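Probable acetyltransferase (Bacillus subtilis, PDB 1NSL) probably transfers an acetyl group from acetyl-CoA to protein N-terminal amines, possibly those of ribosomal proteins. Local coordinates at the interface of chains A and B. Residues are numbered along the deposited sequence; one frame, centred on the assembly and turned at random. Chains: chain A/B, Probable acetyltransferase.

Contact 1: the interface of chains A and B. Residues chain A 3-5, 13-15, 63, 69, 71, 118; chain B 2-4.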
loop_
_atom_site.group_PDB
_atom_site.type_symbol
_atom_site.label_atom_id
_atom_site.label_comp_id
_atom_site.label_asym_id
_atom_site.label_seq_id
_atom_site.Cartn_x
_atom_site.Cartn_y
_atom_site.Cartn_z
ATOM N N PHE A 3 -7.553 5.610 -26.659
ATOM C CA PHE A 3 -8.526 4.524 -26.664
ATOM C C PHE A 3 -9.921 5.009 -26.471
ATOM O O PHE A 3 -10.271 5.673 -25.514
ATOM C CB PHE A 3 -8.207 3.453 -25.637
ATOM C CG PHE A 3 -6.823 2.996 -25.672
ATOM C CD1 PHE A 3 -6.055 3.080 -24.555
ATOM C CD2 PHE A 3 -6.289 2.456 -26.798
ATOM C CE1 PHE A 3 -4.770 2.696 -24.547
ATOM C CE2 PHE A 3 -4.966 2.009 -26.795
ATOM C CZ PHE A 3 -4.198 2.149 -25.660
ATOM N N THR A 4 -10.776 4.631 -27.367
ATOM C CA THR A 4 -12.029 5.338 -27.339
ATOM C C THR A 4 -13.144 4.442 -27.751
ATOM O O THR A 4 -12.871 3.293 -28.174
ATOM C CB THR A 4 -11.852 6.445 -28.306
ATOM O OG1 THR A 4 -11.829 7.647 -27.538
ATOM C CG2 THR A 4 -12.994 6.502 -29.227
ATOM N N CYS A 5 -14.380 4.931 -27.617
ATOM C CA CYS A 5 -15.493 4.090 -27.992
ATOM C C CYS A 5 -16.462 4.895 -28.771
ATOM O O CYS A 5 -17.286 5.583 -28.198
ATOM C CB CYS A 5 -16.186 3.483 -26.781
ATOM S SG CYS A 5 -17.652 2.501 -27.248
ATOM N N ILE A 13 -17.574 7.689 -26.199
ATOM C CA ILE A 13 -17.352 7.333 -24.783
ATOM C C ILE A 13 -15.856 7.129 -24.442
ATOM O O ILE A 13 -15.138 6.404 -25.143
ATOM C CB ILE A 13 -18.045 5.981 -24.369
ATOM C CG1 ILE A 13 -19.520 5.939 -24.735
ATOM C CG2 ILE A 13 -17.852 5.730 -22.855
ATOM C CD1 ILE A 13 -20.202 4.584 -24.504
ATOM N N ARG A 14 -15.391 7.684 -23.328
ATOM C CA ARG A 14 -13.980 7.512 -22.979
ATOM C C ARG A 14 -13.752 7.686 -21.504
ATOM O O ARG A 14 -14.502 8.405 -20.865
ATOM C CB ARG A 14 -13.111 8.510 -23.741
ATOM C CG ARG A 14 -12.909 9.794 -23.049
ATOM C CD ARG A 14 -11.844 10.673 -23.686
ATOM N NE ARG A 14 -12.116 12.112 -23.543
ATOM C CZ ARG A 14 -11.816 12.876 -22.505
ATOM N NH1 ARG A 14 -11.273 12.391 -21.421
ATOM N NH2 ARG A 14 -12.157 14.155 -22.518
ATOM N N LEU A 15 -12.781 6.941 -20.963
ATOM C CA LEU A 15 -12.279 7.122 -19.601
ATOM C C LEU A 15 -11.979 8.589 -19.417
ATOM O O LEU A 15 -11.571 9.241 -20.382
ATOM C CB LEU A 15 -10.932 6.479 -19.501
ATOM C CG LEU A 15 -10.754 5.204 -18.797
ATOM C CD1 LEU A 15 -9.639 5.521 -17.904
ATOM C CD2 LEU A 15 -11.870 4.745 -17.969
ATOM N N TYR A 63 -10.716 0.959 -13.280
ATOM C CA TYR A 63 -10.909 0.351 -14.571
ATOM C C TYR A 63 -9.706 -0.491 -14.893
ATOM O O TYR A 63 -9.782 -1.502 -15.523
ATOM C CB TYR A 63 -11.056 1.428 -15.581
ATOM C CG TYR A 63 -10.761 1.025 -16.937
ATOM C CD1 TYR A 63 -11.700 0.413 -17.707
ATOM C CD2 TYR A 63 -9.542 1.346 -17.507
ATOM C CE1 TYR A 63 -11.405 0.073 -19.006
ATOM C CE2 TYR A 63 -9.245 0.994 -18.735
ATOM C CZ TYR A 63 -10.174 0.353 -19.480
ATOM O OH TYR A 63 -9.869 0.050 -20.753
ATOM N N ILE A 69 -16.608 0.495 -15.085
ATOM C CA ILE A 69 -16.059 1.511 -15.869
ATOM C C ILE A 69 -16.714 2.758 -15.364
ATOM O O ILE A 69 -17.908 2.768 -15.229
ATOM C CB ILE A 69 -16.532 1.218 -17.250
ATOM C CG1 ILE A 69 -15.808 -0.038 -17.660
ATOM C CG2 ILE A 69 -16.084 2.265 -18.162
ATOM C CD1 ILE A 69 -16.453 -0.823 -18.750
ATOM N N ALA A 71 -16.931 6.137 -17.051
ATOM C CA ALA A 71 -16.436 6.862 -18.224
ATOM C C ALA A 71 -17.170 8.158 -18.524
ATOM O O ALA A 71 -18.332 8.329 -18.186
ATOM C CB ALA A 71 -16.585 5.973 -19.412
ATOM N N LEU A 118 -22.743 0.084 -24.153
ATOM C CA LEU A 118 -22.225 -0.481 -22.939
ATOM C C LEU A 118 -22.801 -1.869 -22.709
ATOM O O LEU A 118 -22.099 -2.756 -22.280
ATOM C CB LEU A 118 -22.507 0.452 -21.764
ATOM C CG LEU A 118 -21.864 -0.038 -20.475
ATOM C CD1 LEU A 118 -20.287 -0.458 -20.573
ATOM C CD2 LEU A 118 -22.107 0.988 -19.419
HETATM N N MSE B 2 -13.951 -2.093 -25.058
HETATM C CA MSE B 2 -14.841 -0.900 -25.127
HETATM C C MSE B 2 -14.009 0.156 -25.809
HETATM O O MSE B 2 -14.486 0.839 -26.724
HETATM C CB MSE B 2 -15.115 -0.293 -23.762
HETATM C CG MSE B 2 -16.228 -0.834 -23.036
HETATM SE SE MSE B 2 -17.703 0.268 -23.399
HETATM C CE MSE B 2 -17.118 1.801 -22.654
ATOM N N PHE B 3 -12.763 0.272 -25.324
ATOM C CA PHE B 3 -11.864 1.323 -25.744
ATOM C C PHE B 3 -10.722 0.847 -26.602
ATOM O O PHE B 3 -9.745 0.327 -26.147
ATOM C CB PHE B 3 -11.288 2.031 -24.534
ATOM C CG PHE B 3 -12.321 2.501 -23.583
ATOM C CD1 PHE B 3 -12.234 2.212 -22.240
ATOM C CD2 PHE B 3 -13.379 3.247 -24.034
ATOM C CE1 PHE B 3 -13.167 2.634 -21.411
ATOM C CE2 PHE B 3 -14.357 3.699 -23.159
ATOM C CZ PHE B 3 -14.262 3.378 -21.863
ATOM N N THR B 4 -10.845 1.093 -27.866
ATOM C CA THR B 4 -9.779 0.745 -28.753
ATOM C C THR B 4 -9.335 2.002 -29.453
ATOM O O THR B 4 -9.959 3.082 -29.295
ATOM C CB THR B 4 -10.289 -0.250 -29.807
ATOM O OG1 THR B 4 -11.549 0.201 -30.345
ATOM C CG2 THR B 4 -10.618 -1.568 -29.132
#
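Two N-terminal segments are exchanged across a two-fold homodimer interface here, pairing backbone to backbone while the start of chain B plugs into an apolar pocket of chain A; the protein forms homodimers and homohexamers, and this joint links two of its subunits. A:Thr4 and B:Thr4 form an antiparallel beta bridge. A:Thr4 N donates to B:Thr4 O at 2.6 Å, the N-H standing above the carbonyl plane, whereas B:Thr4 N reaches A:Thr4 O at 3.0 Å in plane, on a lone pair. Beside the bridge the two phenylalanines meet at their CB atoms, A:Phe3 CB lying 3.6 Å from B:Phe3 CB, and their rings then part. With CG beside its backbone N (chi1 -52°), B:Phe3 drives its ring into chain A. Its CD1 edge meets the phenol tip of A:Tyr63, CD1 to OH 3.5 Å, the two side chains sliding past each other in opposite directions. Opposite, B:Phe3 CE2 lies 3.4 Å from A:Ile13 O of strand 11-15, while A:Thr4 C sits at the ring edge. B:Met2 CB covers one ring face, over its centre. The selenomethionine B:Met2, bent at chi2 and chi3, continues inward: its SE lies 3.9 Å from A:Leu118 CD1, and its side chain crosses that of A:Ile13 at about a right angle, methyl CE 4.0 Å from A:Ile13 CG2. The pocket lies between strands 11-15 and 69-75, the C-terminal end of helix 48-64 and helix 110-124 of the GNAT domain.

Contact 2: the interface of chains A and B. Residues chain A 60-61, 63-64; chain B 15, 60-61, 63-65.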
loop_
_atom_site.group_PDB
_atom_site.type_symbol
_atom_site.label_atom_id
_atom_site.label_comp_id
_atom_site.label_asym_id
_atom_site.label_seq_id
_atom_site.Cartn_x
_atom_site.Cartn_y
_atom_site.Cartn_z
ATOM N N ARG A 60 -9.923 5.583 -12.830
ATOM C CA ARG A 60 -8.981 4.957 -13.689
ATOM C C ARG A 60 -8.371 3.701 -12.985
ATOM O O ARG A 60 -8.353 2.615 -13.603
ATOM C CB ARG A 60 -7.861 5.930 -14.077
ATOM C CG ARG A 60 -8.206 6.716 -15.250
ATOM C CD ARG A 60 -7.393 7.969 -15.438
ATOM N NE ARG A 60 -6.273 7.612 -16.278
ATOM C CZ ARG A 60 -6.345 7.583 -17.568
ATOM N NH1 ARG A 60 -7.462 7.894 -18.154
ATOM N NH2 ARG A 60 -5.320 7.234 -18.287
ATOM N N ARG A 61 -7.872 3.788 -11.737
ATOM C CA ARG A 61 -7.293 2.539 -11.255
ATOM C C ARG A 61 -8.416 1.490 -11.299
ATOM O O ARG A 61 -8.172 0.356 -11.592
ATOM C CB ARG A 61 -6.603 2.556 -9.860
ATOM C CG ARG A 61 -5.164 3.195 -9.707
ATOM C CD ARG A 61 -5.286 4.568 -8.968
ATOM N NE ARG A 61 -4.125 5.409 -8.705
ATOM C CZ ARG A 61 -3.871 5.807 -7.485
ATOM N NH1 ARG A 61 -2.803 6.562 -7.171
ATOM N NH2 ARG A 61 -4.709 5.392 -6.540
ATOM N N TYR A 63 -10.716 0.959 -13.280
ATOM C CA TYR A 63 -10.909 0.351 -14.571
ATOM C C TYR A 63 -9.706 -0.491 -14.893
ATOM O O TYR A 63 -9.782 -1.502 -15.523
ATOM C CB TYR A 63 -11.056 1.428 -15.581
ATOM C CG TYR A 63 -10.761 1.025 -16.937
ATOM C CD1 TYR A 63 -11.700 0.413 -17.707
ATOM C CD2 TYR A 63 -9.542 1.346 -17.507
ATOM C CE1 TYR A 63 -11.405 0.073 -19.006
ATOM C CE2 TYR A 63 -9.245 0.994 -18.735
ATOM C CZ TYR A 63 -10.174 0.353 -19.480
ATOM O OH TYR A 63 -9.869 0.050 -20.753
ATOM N N ALA A 64 -8.560 -0.056 -14.474
ATOM C CA ALA A 64 -7.444 -0.854 -14.756
ATOM C C ALA A 64 -7.677 -2.166 -14.002
ATOM O O ALA A 64 -7.405 -3.201 -14.569
ATOM C CB ALA A 64 -6.107 -0.146 -14.356
ATOM N N LEU B 15 -5.354 -1.825 -24.854
ATOM C CA LEU B 15 -4.745 -2.261 -23.609
ATOM C C LEU B 15 -4.836 -3.800 -23.535
ATOM O O LEU B 15 -5.710 -4.412 -24.145
ATOM C CB LEU B 15 -5.436 -1.620 -22.429
ATOM C CG LEU B 15 -4.896 -0.498 -21.512
ATOM C CD1 LEU B 15 -5.383 -0.770 -20.086
ATOM C CD2 LEU B 15 -3.412 -0.368 -21.360
ATOM N N ARG B 60 -1.662 -1.995 -16.776
ATOM C CA ARG B 60 -2.886 -1.309 -16.800
ATOM C C ARG B 60 -2.840 -0.211 -15.767
ATOM O O ARG B 60 -3.308 0.928 -15.976
ATOM C CB ARG B 60 -3.960 -2.300 -16.518
ATOM C CG ARG B 60 -4.218 -3.195 -17.665
ATOM C CD ARG B 60 -5.223 -4.216 -17.346
ATOM N NE ARG B 60 -6.550 -3.673 -17.175
ATOM C CZ ARG B 60 -7.371 -3.425 -18.179
ATOM N NH1 ARG B 60 -6.986 -3.593 -19.424
ATOM N NH2 ARG B 60 -8.585 -2.989 -17.947
ATOM N N ARG B 61 -2.218 -0.507 -14.651
ATOM C CA ARG B 61 -2.230 0.491 -13.601
ATOM C C ARG B 61 -1.337 1.674 -14.074
ATOM O O ARG B 61 -1.652 2.866 -13.942
ATOM C CB ARG B 61 -1.882 -0.236 -12.294
ATOM C CG ARG B 61 -1.266 0.512 -11.188
ATOM C CD ARG B 61 -1.318 -0.335 -9.834
ATOM N NE ARG B 61 -0.460 0.141 -8.716
ATOM C CZ ARG B 61 -0.238 -0.542 -7.587
ATOM N NH1 ARG B 61 -0.790 -1.739 -7.440
ATOM N NH2 ARG B 61 0.529 -0.035 -6.606
ATOM N N TYR B 63 -0.966 2.711 -17.039
ATOM C CA TYR B 63 -1.771 3.473 -17.915
ATOM C C TYR B 63 -2.803 4.306 -17.116
ATOM O O TYR B 63 -3.128 5.438 -17.401
ATOM C CB TYR B 63 -2.466 2.520 -18.800
ATOM C CG TYR B 63 -3.529 3.115 -19.602
ATOM C CD1 TYR B 63 -3.262 3.895 -20.716
ATOM C CD2 TYR B 63 -4.860 2.900 -19.243
ATOM C CE1 TYR B 63 -4.327 4.469 -21.470
ATOM C CE2 TYR B 63 -5.871 3.461 -19.923
ATOM C CZ TYR B 63 -5.601 4.241 -21.023
ATOM O OH TYR B 63 -6.719 4.678 -21.637
ATOM N N ALA B 64 -3.328 3.745 -16.062
ATOM C CA ALA B 64 -4.285 4.470 -15.401
ATOM C C ALA B 64 -3.537 5.638 -14.816
ATOM O O ALA B 64 -4.052 6.714 -14.836
ATOM C CB ALA B 64 -4.896 3.588 -14.369
ATOM N N ASP B 65 -2.330 5.451 -14.285
ATOM C CA ASP B 65 -1.614 6.592 -13.636
ATOM C C ASP B 65 -0.979 7.510 -14.626
ATOM O O ASP B 65 -0.316 8.432 -14.258
ATOM C CB ASP B 65 -0.461 6.190 -12.736
ATOM C CG ASP B 65 -0.892 5.447 -11.556
ATOM O OD1 ASP B 65 -2.096 5.364 -11.311
ATOM O OD2 ASP B 65 -0.105 4.859 -10.804
HETATM O O HOH W 1 -9.240 -2.748 -21.354
#
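Reciprocal arginine clamps join the C-terminal ends of the two 48-64 helices across the dimer axis. Each Arg60 has CG beside its backbone N and then bends at chi3, which turns the guanidinium toward the last carbonyls of the opposing helix. B:Arg60 NE points almost straight at A:Ala64 O, 2.8 Å away with 177° at the hydrogen, along an in-plane lone pair; the carbonyl sits at the guanidinium edge. B:Arg60 NH2 bonds to A:Tyr63 O at 3.1 Å from above that carbonyl's plane. A:Arg60 repeats the grip on B:Ala64 O and B:Tyr63 O, so two donors fix the rotation of each guanidinium, and its positive charge would suit the negative end of the helix dipole. The same NH2 stands over a tyrosine face: B:Arg60 NH2 lies 4.2 Å from the A:Tyr63 ring centroid, offset toward the rim, a cation-pi contact in which ring and guanidinium planes are 43° apart. B:Tyr63 receives A:Arg60 NH2 likewise, while B:Leu15 CG backs its opposite face. Between the clamps the small alanines let the helices come close, A:Ala64 CB meeting B:Ala64 CB at 3.9 Å and B:Arg60 CB at 3.7 Å. At the margin A:Arg61, bent at chi2, crosses B:Asp65 obliquely; a weak salt bridge runs from its NE to the carboxylate OD1. A water bridges the two chains, lying 2.9 Å from the phenol A:Tyr63 OH and 3.1 Å from B:Arg60 NH1.

Contact 1 and contact 2 belong to one two-fold interface, the centres of their C-alpha atoms about 12 Å apart. A:Tyr63 joins them: its hydroxyl end and ring rim border the inserted N-terminal segment in contact 1, while its ring face and backbone carbonyl serve the partner's helix in contact 2. Helix 48-64 and strand 11-15 contribute to both. Apolar insertion and backbone pairing thus adjoin a polar helix-to-helix clamp, and the two-fold axis gives the insertion a counterpart with the chains exchanged, while the reciprocal grips of contact 2 are each other's twins. Together they probably fix the mutual orientation of two subunits within the hexamer.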